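Local structure of putative NADPH:quinone oxidoreductase (Ralstonia eutropha, 3IUP) at residues Q282-G287 against G307-F312; F245-G250 against G287-S292; L158-M163 against S182-M187. The protein binds NADPH and probably catalyses the transfer of its hydride to quinones or related acceptors. All coordinates share one frame; numbering follows the deposited sequence.

In the fold
Three contacts in one subunit illustrate how a Rossmann-type domain assembles a dinucleotide site from strand ends, loops and a helix start. Contact 3 comes first along the chain, pairing helix 155-169 with the start of helix 183-195. Contacts 1 and 2 follow it and interlock: residues 245-250, 282-287, 287-292 and 307-312 come in that order, and Gly287 belongs to both. Strands 243-249, 281-285 and 304-308 are successive neighbours in the parallel sheet. The centres of contacts 1 and 2 lie about 10 Å apart; contact 3 is about 13 Å from contact 1 and 15 Å from contact 2. All touch NADPH: contact 1 mainly carboxamide and nicotinamide ribose, contact 2 adenine and both riboses, contact 3 nicotinamide and pyrophosphate.

Contact 1: Q282-G287 against G307-F312; sequences QVYLYG and GGWLLF. With NDP (NADPH dihydro-nicotinamide-adenine-dinucleotide phosphate), chain C; EDO (1,2-ethanediol), chain E.
In the parallel sheet of the Rossmann-type domain, Tyr284 of strand 281-285 pairs with Gly307 of strand 304-308, and just beyond this ladder the residues that follow each strand meet the nicotinamide end of NADPH. Gly307 uses both its backbone groups: its N gives a hydrogen bond to Val283 O at 3.0 Å, and its O accepts from Leu285 N at 2.8 Å. On its other side Gly307 joins an antiparallel ladder with a strand of the second subunit, so the sheet continues across the dimer.

Side chains take over where the ladder gives out. Trp309 turns an edge of its indole onto the face of the Tyr284 ring in a T-shaped stack, with the five-membered ring centroid 5.1 Å from the tyrosine centroid and the planes at 65°. CD1 of Trp309 stands over the ring centre, while Gln282 NE2 lies over the opposite face, toward the rim. The two polar ends are tied down separately, Tyr284 OH by Glu170 and Trp309 NE1 by Thr166. A 1,2-ethanediol molecule rests on one face of the indole, and its O2 accepts from Leu310 N.

With CG of Tyr286 set between the backbone N and the carbonyl carbon (chi1 83°), its ring comes up to the cofactor ribose and nicotinamide, CD2 lying 3.3 Å from C2N of NADPH. The backbone does the finer reading. N7N of the carboxamide donates to Tyr286 O and to Trp309 O, each at 2.8 Å, and Leu311 N donates to O7N, also at 2.8 Å. Because two carbonyls take the amide hydrogens and one N-H meets the oxygen, the carboxamide is fixed in one orientation, which should limit rotation of the dihydronicotinamide and settle how its ring is presented for hydride transfer.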
loop_
_atom_site.group_PDB
_atom_site.type_symbol
_atom_site.label_atom_id
_atom_site.label_comp_id
_atom_site.label_asym_id
_atom_site.label_seq_id
_atom_site.Cartn_x
_atom_site.Cartn_y
_atom_site.Cartn_z
ATOM N N GLN A 282 -0.168 5.310 -6.990
ATOM C CA GLN A 282 -0.513 5.324 -5.570
ATOM C C GLN A 282 -2.043 5.376 -5.370
ATOM O O GLN A 282 -2.687 6.230 -5.962
ATOM C CB GLN A 282 0.123 6.527 -4.888
ATOM C CG GLN A 282 -0.119 6.637 -3.376
ATOM C CD GLN A 282 0.542 5.528 -2.569
ATOM O OE1 GLN A 282 1.593 5.010 -2.921
ATOM N NE2 GLN A 282 -0.107 5.150 -1.467
ATOM N N VAL A 283 -2.581 4.517 -4.513
ATOM C CA VAL A 283 -4.007 4.596 -4.111
ATOM C C VAL A 283 -4.076 4.790 -2.625
ATOM O O VAL A 283 -3.542 3.950 -1.885
ATOM C CB VAL A 283 -4.804 3.365 -4.506
ATOM C CG1 VAL A 283 -6.280 3.483 -3.923
ATOM C CG2 VAL A 283 -4.838 3.224 -6.033
ATOM N N TYR A 284 -4.673 5.881 -2.165
ATOM C CA TYR A 284 -4.943 6.082 -0.747
ATOM C C TYR A 284 -6.383 5.674 -0.449
ATOM O O TYR A 284 -7.317 6.179 -1.080
ATOM C CB TYR A 284 -4.682 7.504 -0.378
ATOM C CG TYR A 284 -3.216 7.816 -0.259
ATOM C CD1 TYR A 284 -2.472 7.246 0.741
ATOM C CD2 TYR A 284 -2.576 8.713 -1.149
ATOM C CE1 TYR A 284 -1.125 7.539 0.888
ATOM C CE2 TYR A 284 -1.227 9.019 -1.006
ATOM C CZ TYR A 284 -0.514 8.413 0.007
ATOM O OH TYR A 284 0.825 8.648 0.212
ATOM N N LEU A 285 -6.555 4.776 0.522
ATOM C CA LEU A 285 -7.882 4.391 0.973
ATOM C C LEU A 285 -8.179 5.379 2.108
ATOM O O LEU A 285 -7.715 5.198 3.231
ATOM C CB LEU A 285 -7.915 2.960 1.433
ATOM C CG LEU A 285 -7.434 1.897 0.462
ATOM C CD1 LEU A 285 -7.698 0.453 0.989
ATOM C CD2 LEU A 285 -7.979 2.084 -0.944
ATOM N N TYR A 286 -8.915 6.442 1.828
ATOM C CA TYR A 286 -9.183 7.491 2.816
ATOM C C TYR A 286 -10.584 7.334 3.428
ATOM O O TYR A 286 -10.962 8.069 4.326
ATOM C CB TYR A 286 -8.961 8.902 2.223
ATOM C CG TYR A 286 -10.139 9.419 1.449
ATOM C CD1 TYR A 286 -10.443 8.922 0.193
ATOM C CD2 TYR A 286 -10.944 10.403 1.971
ATOM C CE1 TYR A 286 -11.508 9.411 -0.527
ATOM C CE2 TYR A 286 -12.035 10.890 1.276
ATOM C CZ TYR A 286 -12.334 10.367 0.043
ATOM O OH TYR A 286 -13.425 10.878 -0.616
ATOM N N GLY A 287 -11.348 6.384 2.929
ATOM C CA GLY A 287 -12.629 6.038 3.531
ATOM C C GLY A 287 -12.824 4.557 3.528
ATOM O O GLY A 287 -12.040 3.774 2.955
ATOM N N GLY A 307 -2.402 2.670 0.603
ATOM C CA GLY A 307 -2.360 2.815 2.070
ATOM C C GLY A 307 -3.427 3.726 2.612
ATOM O O GLY A 307 -4.184 4.297 1.848
ATOM N N GLY A 308 -3.481 3.887 3.945
ATOM C CA GLY A 308 -4.438 4.796 4.550
ATOM C C GLY A 308 -4.040 6.249 4.420
ATOM O O GLY A 308 -2.862 6.538 4.142
ATOM N N TRP A 309 -5.004 7.167 4.549
ATOM C CA TRP A 309 -4.777 8.603 4.508
ATOM C C TRP A 309 -5.758 9.263 5.458
ATOM O O TRP A 309 -6.961 8.995 5.402
ATOM C CB TRP A 309 -4.963 9.142 3.068
ATOM C CG TRP A 309 -4.560 10.543 2.809
ATOM C CD1 TRP A 309 -3.444 10.948 2.158
ATOM C CD2 TRP A 309 -5.244 11.735 3.210
ATOM N NE1 TRP A 309 -3.405 12.284 2.075
ATOM C CE2 TRP A 309 -4.495 12.807 2.733
ATOM C CE3 TRP A 309 -6.442 11.991 3.875
ATOM C CZ2 TRP A 309 -4.892 14.117 2.881
ATOM C CZ3 TRP A 309 -6.831 13.282 4.052
ATOM C CH2 TRP A 309 -6.052 14.352 3.562
ATOM N N LEU A 310 -5.227 10.074 6.357
ATOM C CA LEU A 310 -6.044 10.830 7.304
ATOM C C LEU A 310 -5.736 12.318 7.327
ATOM O O LEU A 310 -4.579 12.750 7.246
ATOM C CB LEU A 310 -5.843 10.260 8.711
ATOM C CG LEU A 310 -6.656 9.075 9.199
ATOM C CD1 LEU A 310 -6.111 8.700 10.608
ATOM C CD2 LEU A 310 -8.141 9.423 9.244
ATOM N N LEU A 311 -6.777 13.132 7.515
ATOM C CA LEU A 311 -6.634 14.577 7.423
ATOM C C LEU A 311 -5.651 15.139 8.459
ATOM O O LEU A 311 -4.797 15.977 8.120
ATOM C CB LEU A 311 -8.007 15.286 7.595
ATOM C CG LEU A 311 -7.997 16.823 7.516
ATOM C CD1 LEU A 311 -7.458 17.412 6.185
ATOM C CD2 LEU A 311 -9.432 17.399 7.831
ATOM N N PHE A 312 -5.783 14.708 9.703
ATOM C CA PHE A 312 -5.002 15.363 10.783
ATOM C C PHE A 312 -3.506 15.094 10.676
ATOM O O PHE A 312 -2.742 16.029 10.745
ATOM C CB PHE A 312 -5.566 15.081 12.165
ATOM C CG PHE A 312 -6.689 16.015 12.539
ATOM C CD1 PHE A 312 -7.857 16.043 11.797
ATOM C CD2 PHE A 312 -6.579 16.877 13.642
ATOM C CE1 PHE A 312 -8.899 16.893 12.120
ATOM C CE2 PHE A 312 -7.634 17.736 13.989
ATOM C CZ PHE A 312 -8.786 17.745 13.219
HETATM P PA NDP C . -21.346 11.988 1.580
HETATM O O1A NDP C . -21.635 13.324 1.100
HETATM O O2A NDP C . -22.217 11.388 2.614
HETATM O O5B NDP C . -21.384 11.046 0.219
HETATM C C5B NDP C . -21.035 9.668 0.389
HETATM C C4B NDP C . -20.931 9.035 -0.965
HETATM O O4B NDP C . -20.552 7.710 -0.730
HETATM C C3B NDP C . -22.261 9.031 -1.736
HETATM O O3B NDP C . -22.165 9.458 -3.078
HETATM C C2B NDP C . -22.666 7.540 -1.736
HETATM O O2B NDP C . -23.331 7.114 -2.925
HETATM C C1B NDP C . -21.304 6.872 -1.616
HETATM N N9A NDP C . -21.360 5.537 -1.007
HETATM C C8A NDP C . -21.984 5.234 0.186
HETATM N N7A NDP C . -21.760 3.939 0.472
HETATM C C5A NDP C . -20.977 3.394 -0.527
HETATM C C6A NDP C . -20.439 2.114 -0.774
HETATM N N6A NDP C . -20.694 1.041 -0.004
HETATM N N1A NDP C . -19.671 1.916 -1.903
HETATM C C2A NDP C . -19.449 2.916 -2.798
HETATM N N3A NDP C . -19.974 4.165 -2.553
HETATM C C4A NDP C . -20.721 4.401 -1.448
HETATM O O3 NDP C . -19.852 11.779 2.159
HETATM P PN NDP C . -18.798 12.896 2.444
HETATM O O1N NDP C . -18.534 13.759 1.320
HETATM O O2N NDP C . -19.058 13.588 3.752
HETATM O O5D NDP C . -17.481 11.963 2.672
HETATM C C5D NDP C . -16.875 11.321 1.540
HETATM C C4D NDP C . -15.846 10.303 2.020
HETATM O O4D NDP C . -14.682 11.050 2.431
HETATM C C3D NDP C . -16.273 9.410 3.203
HETATM O O3D NDP C . -15.785 8.091 3.055
HETATM C C2D NDP C . -15.557 10.079 4.365
HETATM O O2D NDP C . -15.325 9.258 5.499
HETATM C C1D NDP C . -14.254 10.467 3.660
HETATM N N1N NDP C . -13.435 11.438 4.422
HETATM C C2N NDP C . -12.256 10.976 4.904
HETATM C C3N NDP C . -11.423 11.777 5.639
HETATM C C7N NDP C . -10.049 11.284 6.052
HETATM O O7N NDP C . -9.326 12.119 6.900
HETATM N N7N NDP C . -9.519 10.111 5.680
HETATM C C4N NDP C . -11.664 13.236 5.681
HETATM C C5N NDP C . -12.991 13.655 5.098
HETATM C C6N NDP C . -13.825 12.731 4.480
HETATM P P2B NDP C . -24.725 6.244 -2.855
HETATM O O1X NDP C . -25.875 7.249 -3.009
HETATM O O2X NDP C . -24.863 5.457 -1.555
HETATM O O3X NDP C . -24.619 5.298 -4.060
HETATM C C1 EDO E . -1.562 11.790 5.513
HETATM O O1 EDO E . -0.169 11.998 5.822
HETATM C C2 EDO E . -1.809 10.297 5.519
HETATM O O2 EDO E . -2.425 9.860 6.741
#

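Contact 2: F245-G250 against G287-S292; sequences FDATGG and GGLDTS. With NDP (NADPH dihydro-nicotinamide-adenine-dinucleotide phosphate), chain C.
Leu289 and Ala247 meet through both backbone and side chain. Leu289 N points at Ala247 O, 3.0 Å away, in a nearly straight bond (173°) lying in the carbonyl plane, while CD1 of the leucine packs against Ala247 CB at 3.7 Å. One residue further on, Asp290 N reaches a lone pair of Thr248 O at 2.9 Å. The bonds that flank these two are weak: Gly287 N to Asp246 O, and Gly250 N to Asp290 O.

The cofactor lies against this seam. Leu289 brings its CB to 3.6 Å from C5A of the adenine and its CD1 up to the ribose oxygen O4B; Thr248 offers its methyl CG2 to C2A at 3.5 Å. Gly287 passes near O3D of the other ribose.

Behind this layer stands Asp246, whose carboxylate shapes the turn carrying Ala247 and Thr248. Thr248 OG1 sits between its own backbone N and carbonyl carbon (chi1 68°), and from there it donates to the syn lone pair of Asp246 OD1 at 2.6 Å. Thr248 N comes to the same oxygen from above the carboxylate plane, closing an Asx turn, and Gly249 N approaches OD2, again from above. Thr178 gives OD1 a further partner. Across the seam, Asp290 OD1 accepts Ser292 N, a second Asx turn, and Ser292 OG as well, and Ser292 O is bonded to Arg298 of the second subunit.

Here the loops after two neighbouring strands are bonded to each other beneath the cofactor; a dinucleotide lying over the carboxyl ends of parallel strands is the hallmark of the Rossmann fold.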
loop_
_atom_site.group_PDB
_atom_site.type_symbol
_atom_site.label_atom_id
_atom_site.label_comp_id
_atom_site.label_asym_id
_atom_site.label_seq_id
_atom_site.Cartn_x
_atom_site.Cartn_y
_atom_site.Cartn_z
ATOM N N PHE A 245 -7.554 8.688 -4.738
ATOM C CA PHE A 245 -8.138 8.647 -3.412
ATOM C C PHE A 245 -9.436 7.885 -3.460
ATOM O O PHE A 245 -10.384 8.303 -4.164
ATOM C CB PHE A 245 -8.342 10.044 -2.891
ATOM C CG PHE A 245 -7.060 10.745 -2.605
ATOM C CD1 PHE A 245 -6.381 11.364 -3.600
ATOM C CD2 PHE A 245 -6.535 10.726 -1.304
ATOM C CE1 PHE A 245 -5.133 11.982 -3.316
ATOM C CE2 PHE A 245 -5.348 11.303 -1.032
ATOM C CZ PHE A 245 -4.652 11.927 -2.013
ATOM N N ASP A 246 -9.447 6.754 -2.769
ATOM C CA ASP A 246 -10.574 5.847 -2.753
ATOM C C ASP A 246 -11.333 5.902 -1.418
ATOM O O ASP A 246 -10.796 5.558 -0.371
ATOM C CB ASP A 246 -10.111 4.460 -3.035
ATOM C CG ASP A 246 -11.235 3.431 -2.921
ATOM O OD1 ASP A 246 -12.367 3.718 -3.380
ATOM O OD2 ASP A 246 -10.958 2.351 -2.399
ATOM N N ALA A 247 -12.603 6.273 -1.488
ATOM C CA ALA A 247 -13.447 6.369 -0.313
ATOM C C ALA A 247 -14.066 5.039 0.037
ATOM O O ALA A 247 -14.601 4.880 1.147
ATOM C CB ALA A 247 -14.574 7.414 -0.547
ATOM N N THR A 248 -14.004 4.079 -0.894
ATOM C CA THR A 248 -14.679 2.808 -0.693
ATOM C C THR A 248 -13.905 1.868 0.217
ATOM O O THR A 248 -14.449 1.334 1.196
ATOM C CB THR A 248 -15.086 2.161 -2.014
ATOM O OG1 THR A 248 -13.948 1.730 -2.767
ATOM C CG2 THR A 248 -15.945 3.180 -2.823
ATOM N N GLY A 249 -12.619 1.726 -0.078
ATOM C CA GLY A 249 -11.711 0.962 0.761
ATOM C C GLY A 249 -11.771 -0.531 0.523
ATOM O O GLY A 249 -10.834 -1.181 0.009
ATOM N N GLY A 250 -12.895 -1.129 0.918
ATOM C CA GLY A 250 -13.180 -2.462 0.512
ATOM C C GLY A 250 -13.424 -2.697 -0.946
ATOM O O GLY A 250 -13.418 -1.777 -1.774
ATOM N N GLY A 287 -11.348 6.384 2.929
ATOM C CA GLY A 287 -12.629 6.038 3.531
ATOM C C GLY A 287 -12.824 4.557 3.528
ATOM O O GLY A 287 -12.040 3.774 2.955
ATOM N N GLY A 288 -13.879 4.140 4.186
ATOM C CA GLY A 288 -14.236 2.751 4.216
ATOM C C GLY A 288 -15.706 2.525 4.020
ATOM O O GLY A 288 -16.302 1.667 4.707
ATOM N N LEU A 289 -16.279 3.216 3.033
ATOM C CA LEU A 289 -17.698 3.108 2.761
ATOM C C LEU A 289 -18.086 1.683 2.483
ATOM O O LEU A 289 -19.167 1.281 2.925
ATOM C CB LEU A 289 -18.142 3.994 1.601
ATOM C CG LEU A 289 -17.905 5.484 1.902
ATOM C CD1 LEU A 289 -17.930 6.278 0.589
ATOM C CD2 LEU A 289 -18.868 6.043 2.921
ATOM N N ASP A 290 -17.216 0.924 1.799
ATOM C CA ASP A 290 -17.412 -0.474 1.465
ATOM C C ASP A 290 -16.709 -1.309 2.514
ATOM O O ASP A 290 -15.467 -1.349 2.570
ATOM C CB ASP A 290 -16.893 -0.761 0.059
ATOM C CG ASP A 290 -17.045 -2.206 -0.387
ATOM O OD1 ASP A 290 -17.237 -3.121 0.433
ATOM O OD2 ASP A 290 -16.886 -2.446 -1.594
ATOM N N THR A 291 -17.487 -1.979 3.364
ATOM C CA THR A 291 -16.907 -2.681 4.490
ATOM C C THR A 291 -16.439 -4.109 4.174
ATOM O O THR A 291 -15.965 -4.814 5.066
ATOM C CB THR A 291 -17.903 -2.704 5.691
ATOM O OG1 THR A 291 -19.058 -3.404 5.275
ATOM C CG2 THR A 291 -18.238 -1.259 6.188
ATOM N N SER A 292 -16.560 -4.559 2.949
ATOM C CA SER A 292 -16.054 -5.884 2.576
ATOM C C SER A 292 -14.494 -5.903 2.498
ATOM O O SER A 292 -13.892 -4.840 2.502
ATOM C CB SER A 292 -16.585 -6.326 1.220
ATOM O OG SER A 292 -16.032 -5.618 0.124
HETATM P PA NDP C . -21.346 11.988 1.580
HETATM O O1A NDP C . -21.635 13.324 1.100
HETATM O O2A NDP C . -22.217 11.388 2.614
HETATM O O5B NDP C . -21.384 11.046 0.219
HETATM C C5B NDP C . -21.035 9.668 0.389
HETATM C C4B NDP C . -20.931 9.035 -0.965
HETATM O O4B NDP C . -20.552 7.710 -0.730
HETATM C C3B NDP C . -22.261 9.031 -1.736
HETATM O O3B NDP C . -22.165 9.458 -3.078
HETATM C C2B NDP C . -22.666 7.540 -1.736
HETATM O O2B NDP C . -23.331 7.114 -2.925
HETATM C C1B NDP C . -21.304 6.872 -1.616
HETATM N N9A NDP C . -21.360 5.537 -1.007
HETATM C C8A NDP C . -21.984 5.234 0.186
HETATM N N7A NDP C . -21.760 3.939 0.472
HETATM C C5A NDP C . -20.977 3.394 -0.527
HETATM C C6A NDP C . -20.439 2.114 -0.774
HETATM N N6A NDP C . -20.694 1.041 -0.004
HETATM N N1A NDP C . -19.671 1.916 -1.903
HETATM C C2A NDP C . -19.449 2.916 -2.798
HETATM N N3A NDP C . -19.974 4.165 -2.553
HETATM C C4A NDP C . -20.721 4.401 -1.448
HETATM O O3 NDP C . -19.852 11.779 2.159
HETATM P PN NDP C . -18.798 12.896 2.444
HETATM O O1N NDP C . -18.534 13.759 1.320
HETATM O O2N NDP C . -19.058 13.588 3.752
HETATM O O5D NDP C . -17.481 11.963 2.672
HETATM C C5D NDP C . -16.875 11.321 1.540
HETATM C C4D NDP C . -15.846 10.303 2.020
HETATM O O4D NDP C . -14.682 11.050 2.431
HETATM C C3D NDP C . -16.273 9.410 3.203
HETATM O O3D NDP C . -15.785 8.091 3.055
HETATM C C2D NDP C . -15.557 10.079 4.365
HETATM O O2D NDP C . -15.325 9.258 5.499
HETATM C C1D NDP C . -14.254 10.467 3.660
HETATM N N1N NDP C . -13.435 11.438 4.422
HETATM C C2N NDP C . -12.256 10.976 4.904
HETATM C C3N NDP C . -11.423 11.777 5.639
HETATM C C7N NDP C . -10.049 11.284 6.052
HETATM O O7N NDP C . -9.326 12.119 6.900
HETATM N N7N NDP C . -9.519 10.111 5.680
HETATM C C4N NDP C . -11.664 13.236 5.681
HETATM C C5N NDP C . -12.991 13.655 5.098
HETATM C C6N NDP C . -13.825 12.731 4.480
HETATM P P2B NDP C . -24.725 6.244 -2.855
HETATM O O1X NDP C . -25.875 7.249 -3.009
HETATM O O2X NDP C . -24.863 5.457 -1.555
HETATM O O3X NDP C . -24.619 5.298 -4.060
#

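Contact 3: L158-M163 against S182-M187; sequences LTALGM and SNLGQM. With NDP (NADPH dihydro-nicotinamide-adenine-dinucleotide phosphate), chain C.
Leu184 is the knot that ties the two helices together, meeting Thr159, Ala160 and Met163 of helix 155-169. Its two methyls divide the work. CD1 packs on CG2 of Thr159 at 3.6 Å, the side chains crossing at about a right angle; CD2 lies 4.0 Å from both Ala160 CB and the terminal CE of Met163, present here as selenomethionine. With CG opposite the backbone N (chi1 -171°), the leucine fork reaches toward helix 155-169; the axes of the two helix segments cross at -51° and approach to 9.2 Å.

Packing thins out one turn along. Ala160 CB and Met187 CB are 4.5 Å apart, and the remaining length of Met187, also selenomethionine, leads away toward Asn156 and Pro157. This looser flank is nevertheless buried within the chain.

On its other flank the tight part faces NADPH. CD1 of Leu184 touches C6N of the nicotinamide, and Thr159 OG1, itself bonded to Val155 O, lies close to C4N, the carbon from which NADPH gives its hydride. Ser182 caps helix 183-195 by accepting Gly185 N on its OG. The first-turn N-H groups turn instead to the pyrophosphate: Asn183 N donates to O1A of NADPH at 2.9 Å. Leu184 N donates to O1N of NADPH at 2.8 Å. Leu184 thus serves two chemistries, its methyls packing the helices while its N-H joins a helix start whose dipole probably favours the phosphate charge.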
loop_
_atom_site.group_PDB
_atom_site.type_symbol
_atom_site.label_atom_id
_atom_site.label_comp_id
_atom_site.label_asym_id
_atom_site.label_seq_id
_atom_site.Cartn_x
_atom_site.Cartn_y
_atom_site.Cartn_z
ATOM N N LEU A 158 -10.736 20.664 3.658
ATOM C CA LEU A 158 -9.306 20.501 3.816
ATOM C C LEU A 158 -8.874 19.158 3.275
ATOM O O LEU A 158 -7.746 19.033 2.829
ATOM C CB LEU A 158 -8.829 20.669 5.249
ATOM C CG LEU A 158 -9.015 22.076 5.766
ATOM C CD1 LEU A 158 -8.686 22.141 7.289
ATOM C CD2 LEU A 158 -8.240 23.171 4.952
ATOM N N THR A 159 -9.740 18.149 3.337
ATOM C CA THR A 159 -9.407 16.864 2.761
ATOM C C THR A 159 -9.328 17.009 1.258
ATOM O O THR A 159 -8.398 16.478 0.649
ATOM C CB THR A 159 -10.386 15.787 3.190
ATOM O OG1 THR A 159 -10.329 15.656 4.623
ATOM C CG2 THR A 159 -10.094 14.423 2.568
ATOM N N ALA A 160 -10.279 17.708 0.651
ATOM C CA ALA A 160 -10.256 17.887 -0.806
ATOM C C ALA A 160 -8.996 18.626 -1.209
ATOM O O ALA A 160 -8.292 18.217 -2.137
ATOM C CB ALA A 160 -11.497 18.594 -1.302
ATOM N N LEU A 161 -8.698 19.716 -0.519
ATOM C CA LEU A 161 -7.451 20.413 -0.792
ATOM C C LEU A 161 -6.246 19.526 -0.499
ATOM O O LEU A 161 -5.231 19.580 -1.222
ATOM C CB LEU A 161 -7.378 21.707 0.029
ATOM C CG LEU A 161 -8.348 22.777 -0.452
ATOM C CD1 LEU A 161 -8.440 23.854 0.622
ATOM C CD2 LEU A 161 -7.917 23.356 -1.817
ATOM N N GLY A 162 -6.313 18.726 0.538
ATOM C CA GLY A 162 -5.226 17.844 0.865
ATOM C C GLY A 162 -4.935 16.761 -0.144
ATOM O O GLY A 162 -3.799 16.321 -0.278
HETATM N N MSE A 163 -5.964 16.325 -0.854
HETATM C CA MSE A 163 -5.752 15.382 -1.986
HETATM C C MSE A 163 -4.902 16.034 -3.056
HETATM O O MSE A 163 -3.977 15.419 -3.555
HETATM C CB MSE A 163 -7.104 14.947 -2.568
HETATM C CG MSE A 163 -7.835 14.171 -1.612
HETATM SE SE MSE A 163 -9.586 13.722 -2.438
HETATM C CE MSE A 163 -10.129 12.642 -1.084
ATOM N N SER A 182 -20.082 12.215 -3.710
ATOM C CA SER A 182 -20.108 12.654 -2.309
ATOM C C SER A 182 -20.025 14.167 -2.216
ATOM O O SER A 182 -19.583 14.848 -3.149
ATOM C CB SER A 182 -18.942 12.015 -1.519
ATOM O OG SER A 182 -17.726 12.570 -1.963
ATOM N N ASN A 183 -20.460 14.728 -1.090
ATOM C CA ASN A 183 -20.194 16.128 -0.856
ATOM C C ASN A 183 -18.730 16.515 -1.108
ATOM O O ASN A 183 -18.435 17.499 -1.805
ATOM C CB ASN A 183 -20.621 16.575 0.554
ATOM C CG ASN A 183 -22.121 16.851 0.685
ATOM O OD1 ASN A 183 -22.921 16.363 -0.080
ATOM N ND2 ASN A 183 -22.490 17.658 1.679
ATOM N N LEU A 184 -17.808 15.744 -0.556
ATOM C CA LEU A 184 -16.386 16.042 -0.737
ATOM C C LEU A 184 -15.967 15.981 -2.215
ATOM O O LEU A 184 -15.243 16.835 -2.714
ATOM C CB LEU A 184 -15.538 15.045 0.101
ATOM C CG LEU A 184 -14.037 15.328 0.211
ATOM C CD1 LEU A 184 -13.451 14.514 1.336
ATOM C CD2 LEU A 184 -13.332 15.012 -1.104
ATOM N N GLY A 185 -16.476 14.982 -2.908
ATOM C CA GLY A 185 -16.217 14.825 -4.327
ATOM C C GLY A 185 -16.690 15.971 -5.165
ATOM O O GLY A 185 -16.019 16.386 -6.140
ATOM N N GLN A 186 -17.855 16.499 -4.832
ATOM C CA GLN A 186 -18.356 17.651 -5.537
ATOM C C GLN A 186 -17.420 18.855 -5.335
ATOM O O GLN A 186 -17.191 19.587 -6.271
ATOM C CB GLN A 186 -19.796 17.974 -5.135
ATOM C CG GLN A 186 -20.757 16.894 -5.534
ATOM C CD GLN A 186 -22.165 17.094 -5.014
ATOM O OE1 GLN A 186 -22.735 18.134 -5.243
ATOM N NE2 GLN A 186 -22.744 16.070 -4.326
HETATM N N MSE A 187 -16.856 19.000 -4.127
HETATM C CA MSE A 187 -15.908 20.063 -3.861
HETATM C C MSE A 187 -14.653 19.837 -4.624
HETATM O O MSE A 187 -14.121 20.769 -5.184
HETATM C CB MSE A 187 -15.559 20.190 -2.353
HETATM C CG MSE A 187 -16.683 20.438 -1.513
HETATM SE SE MSE A 187 -15.991 20.433 0.319
HETATM C CE MSE A 187 -17.730 20.752 1.144
HETATM P PA NDP C . -21.346 11.988 1.580
HETATM O O1A NDP C . -21.635 13.324 1.100
HETATM O O2A NDP C . -22.217 11.388 2.614
HETATM O O5B NDP C . -21.384 11.046 0.219
HETATM C C5B NDP C . -21.035 9.668 0.389
HETATM C C4B NDP C . -20.931 9.035 -0.965
HETATM O O4B NDP C . -20.552 7.710 -0.730
HETATM C C3B NDP C . -22.261 9.031 -1.736
HETATM O O3B NDP C . -22.165 9.458 -3.078
HETATM C C2B NDP C . -22.666 7.540 -1.736
HETATM O O2B NDP C . -23.331 7.114 -2.925
HETATM C C1B NDP C . -21.304 6.872 -1.616
HETATM N N9A NDP C . -21.360 5.537 -1.007
HETATM C C8A NDP C . -21.984 5.234 0.186
HETATM N N7A NDP C . -21.760 3.939 0.472
HETATM C C5A NDP C . -20.977 3.394 -0.527
HETATM C C6A NDP C . -20.439 2.114 -0.774
HETATM N N6A NDP C . -20.694 1.041 -0.004
HETATM N N1A NDP C . -19.671 1.916 -1.903
HETATM C C2A NDP C . -19.449 2.916 -2.798
HETATM N N3A NDP C . -19.974 4.165 -2.553
HETATM C C4A NDP C . -20.721 4.401 -1.448
HETATM O O3 NDP C . -19.852 11.779 2.159
HETATM P PN NDP C . -18.798 12.896 2.444
HETATM O O1N NDP C . -18.534 13.759 1.320
HETATM O O2N NDP C . -19.058 13.588 3.752
HETATM O O5D NDP C . -17.481 11.963 2.672
HETATM C C5D NDP C . -16.875 11.321 1.540
HETATM C C4D NDP C . -15.846 10.303 2.020
HETATM O O4D NDP C . -14.682 11.050 2.431
HETATM C C3D NDP C . -16.273 9.410 3.203
HETATM O O3D NDP C . -15.785 8.091 3.055
HETATM C C2D NDP C . -15.557 10.079 4.365
HETATM O O2D NDP C . -15.325 9.258 5.499
HETATM C C1D NDP C . -14.254 10.467 3.660
HETATM N N1N NDP C . -13.435 11.438 4.422
HETATM C C2N NDP C . -12.256 10.976 4.904
HETATM C C3N NDP C . -11.423 11.777 5.639
HETATM C C7N NDP C . -10.049 11.284 6.052
HETATM O O7N NDP C . -9.326 12.119 6.900
HETATM N N7N NDP C . -9.519 10.111 5.680
HETATM C C4N NDP C . -11.664 13.236 5.681
HETATM C C5N NDP C . -12.991 13.655 5.098
HETATM C C6N NDP C . -13.825 12.731 4.480
HETATM P P2B NDP C . -24.725 6.244 -2.855
HETATM O O1X NDP C . -25.875 7.249 -3.009
HETATM O O2X NDP C . -24.863 5.457 -1.555
HETATM O O3X NDP C . -24.619 5.298 -4.060
#